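Local coordinates for CmeC (PDB 4MT4), which probably serves as an outer membrane channel for efflux, a member of the outer membrane factor family that assembles as a trimer, at residues K35-D40 with S438-I443. Residues are numbered along the deposited sequence; the frame is centred on the assembly and turned at random.
Sequences KNWWKD and SIVDVI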
loop_
_atom_site.group_PDB
_atom_site.type_symbol
_atom_site.label_atom_id
_atom_site.label_comp_id
_atom_site.label_asym_id
_atom_site.label_seq_id
_atom_site.Cartn_x
_atom_site.Cartn_y
_atom_site.Cartn_z
ATOM N N LYS B 35 19.689 8.043 -23.264
ATOM C CA LYS B 35 18.249 7.911 -23.055
ATOM C C LYS B 35 17.764 6.472 -23.218
ATOM O O LYS B 35 16.948 5.992 -22.434
ATOM C CB LYS B 35 17.490 8.828 -24.020
ATOM C CG LYS B 35 17.749 10.312 -23.808
ATOM C CD LYS B 35 17.144 10.800 -22.502
ATOM C CE LYS B 35 17.302 12.305 -22.347
ATOM N NZ LYS B 35 16.635 13.059 -23.445
ATOM N N ASN B 36 18.271 5.788 -24.238
ATOM C CA ASN B 36 17.933 4.387 -24.468
ATOM C C ASN B 36 19.075 3.456 -24.067
ATOM O O ASN B 36 19.637 2.746 -24.901
ATOM C CB ASN B 36 17.556 4.161 -25.935
ATOM C CG ASN B 36 18.548 4.785 -26.894
ATOM O OD1 ASN B 36 19.588 5.300 -26.484
ATOM N ND2 ASN B 36 18.232 4.737 -28.183
ATOM N N TRP B 37 19.401 3.465 -22.778
ATOM C CA TRP B 37 20.540 2.726 -22.239
ATOM C C TRP B 37 20.448 1.210 -22.419
ATOM O O TRP B 37 21.467 0.518 -22.421
ATOM C CB TRP B 37 20.700 3.050 -20.750
ATOM C CG TRP B 37 19.398 3.036 -20.011
ATOM C CD1 TRP B 37 18.578 4.102 -19.773
ATOM C CD2 TRP B 37 18.754 1.897 -19.424
ATOM N NE1 TRP B 37 17.469 3.699 -19.071
ATOM C CE2 TRP B 37 17.552 2.349 -18.844
ATOM C CE3 TRP B 37 19.080 0.540 -19.328
ATOM C CZ2 TRP B 37 16.675 1.495 -18.180
ATOM C CZ3 TRP B 37 18.206 -0.307 -18.669
ATOM C CH2 TRP B 37 17.020 0.174 -18.103
ATOM N N TRP B 38 19.232 0.697 -22.574
ATOM C CA TRP B 38 19.016 -0.748 -22.602
ATOM C C TRP B 38 19.533 -1.408 -23.881
ATOM O O TRP B 38 19.710 -2.625 -23.928
ATOM C CB TRP B 38 17.530 -1.064 -22.422
ATOM C CG TRP B 38 16.654 -0.479 -23.484
ATOM C CD1 TRP B 38 16.334 -1.044 -24.683
ATOM C CD2 TRP B 38 15.978 0.783 -23.442
ATOM N NE1 TRP B 38 15.503 -0.211 -25.392
ATOM C CE2 TRP B 38 15.270 0.917 -24.652
ATOM C CE3 TRP B 38 15.905 1.814 -22.499
ATOM C CZ2 TRP B 38 14.498 2.040 -24.944
ATOM C CZ3 TRP B 38 15.138 2.927 -22.790
ATOM C CH2 TRP B 38 14.445 3.032 -24.003
ATOM N N LYS B 39 19.777 -0.605 -24.912
ATOM C CA LYS B 39 20.268 -1.130 -26.182
ATOM C C LYS B 39 21.755 -1.476 -26.125
ATOM O O LYS B 39 22.294 -2.082 -27.052
ATOM C CB LYS B 39 20.012 -0.130 -27.312
ATOM C CG LYS B 39 18.545 0.054 -27.659
ATOM C CD LYS B 39 18.371 0.874 -28.927
ATOM C CE LYS B 39 16.907 0.951 -29.332
ATOM N NZ LYS B 39 16.709 1.704 -30.601
ATOM N N ASP B 40 22.413 -1.098 -25.034
ATOM C CA ASP B 40 23.835 -1.381 -24.860
ATOM C C ASP B 40 24.068 -2.818 -24.399
ATOM O O ASP B 40 25.211 -3.242 -24.217
ATOM C CB ASP B 40 24.461 -0.399 -23.868
ATOM C CG ASP B 40 24.651 0.983 -24.461
ATOM O OD1 ASP B 40 24.919 1.076 -25.678
ATOM O OD2 ASP B 40 24.534 1.978 -23.713
ATOM N N SER B 438 22.309 -5.607 -11.948
ATOM C CA SER B 438 23.077 -4.670 -11.138
ATOM C C SER B 438 23.426 -3.443 -11.971
ATOM O O SER B 438 23.524 -2.333 -11.448
ATOM C CB SER B 438 24.349 -5.324 -10.593
ATOM O OG SER B 438 25.321 -5.486 -11.612
ATOM N N ILE B 439 23.610 -3.655 -13.270
ATOM C CA ILE B 439 23.858 -2.560 -14.200
ATOM C C ILE B 439 22.640 -1.648 -14.262
ATOM O O ILE B 439 22.759 -0.425 -14.221
ATOM C CB ILE B 439 24.182 -3.073 -15.618
ATOM C CG1 ILE B 439 25.389 -4.010 -15.590
ATOM C CG2 ILE B 439 24.439 -1.910 -16.560
ATOM C CD1 ILE B 439 26.661 -3.351 -15.108
ATOM N N VAL B 440 21.466 -2.263 -14.354
ATOM C CA VAL B 440 20.206 -1.537 -14.431
ATOM C C VAL B 440 19.953 -0.711 -13.170
ATOM O O VAL B 440 19.511 0.436 -13.251
ATOM C CB VAL B 440 19.023 -2.503 -14.652
ATOM C CG1 VAL B 440 17.711 -1.739 -14.740
ATOM C CG2 VAL B 440 19.247 -3.327 -15.909
ATOM N N ASP B 441 20.243 -1.299 -12.011
ATOM C CA ASP B 441 20.047 -0.621 -10.734
ATOM C C ASP B 441 20.857 0.669 -10.653
ATOM O O ASP B 441 20.378 1.679 -10.139
ATOM C CB ASP B 441 20.417 -1.546 -9.572
ATOM C CG ASP B 441 19.367 -2.613 -9.321
ATOM O OD1 ASP B 441 18.178 -2.354 -9.603
ATOM O OD2 ASP B 441 19.727 -3.709 -8.839
ATOM N N VAL B 442 22.084 0.629 -11.164
ATOM C CA VAL B 442 22.934 1.813 -11.219
ATOM C C VAL B 442 22.335 2.854 -12.156
ATOM O O VAL B 442 22.217 4.026 -11.803
ATOM C CB VAL B 442 24.363 1.471 -11.690
ATOM C CG1 VAL B 442 25.178 2.742 -11.884
ATOM C CG2 VAL B 442 25.041 0.541 -10.700
ATOM N N ILE B 443 21.960 2.412 -13.352
ATOM C CA ILE B 443 21.320 3.283 -14.332
ATOM C C ILE B 443 20.034 3.887 -13.771
ATOM O O ILE B 443 19.773 5.080 -13.936
ATOM C CB ILE B 443 21.004 2.521 -15.639
ATOM C CG1 ILE B 443 22.296 2.006 -16.281
ATOM C CG2 ILE B 443 20.242 3.413 -16.608
ATOM C CD1 ILE B 443 22.075 1.173 -17.528
#
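Ile443 N donates to Ile439 O at 3.1 Å, an ordinary helical bond that fixes the turn from which the Ile443 side chain reaches Trp37. The contact itself is apolar, and its centre is a CH-pi interaction. Ile443 CG2 sits 3.4 Å from the centroid of the five-membered ring of Trp37, only 6° off the ring normal, so the methyl carbon sits almost directly above the electron-rich pyrrole ring. A branched residue suits this place because its second arm extends the cover: CD1, on the same side of the indole, lies just past its rim, 3.6 Å from Trp37 CE3. CG2 stands anti to the backbone N of Ile443 and the longer branch anti to its carbonyl carbon (chi1 -62°), which lets both arms meet one indole. Farther along the ring, Val440 CG1 approaches Trp37 CH2 obliquely at 3.9 Å; the short valine fits one turn back on the same helix. On the opposite face of the Trp37 indole, CE3 of Trp38 lies 4.0 Å above the plane, over its centre, and the large flat ring is thus clasped between a helix methyl and its own neighbour. Trp37 and Trp38 begin a 3-10 turn in the loop leading to helix 44-56, whose Asn47 and Val50 touch Trp38. Ile156 of helix 129-195 packs on both tryptophans and Val160 on Val440, so the buried Trp37 is packed between helix 129-195 and the end of helix 411-445.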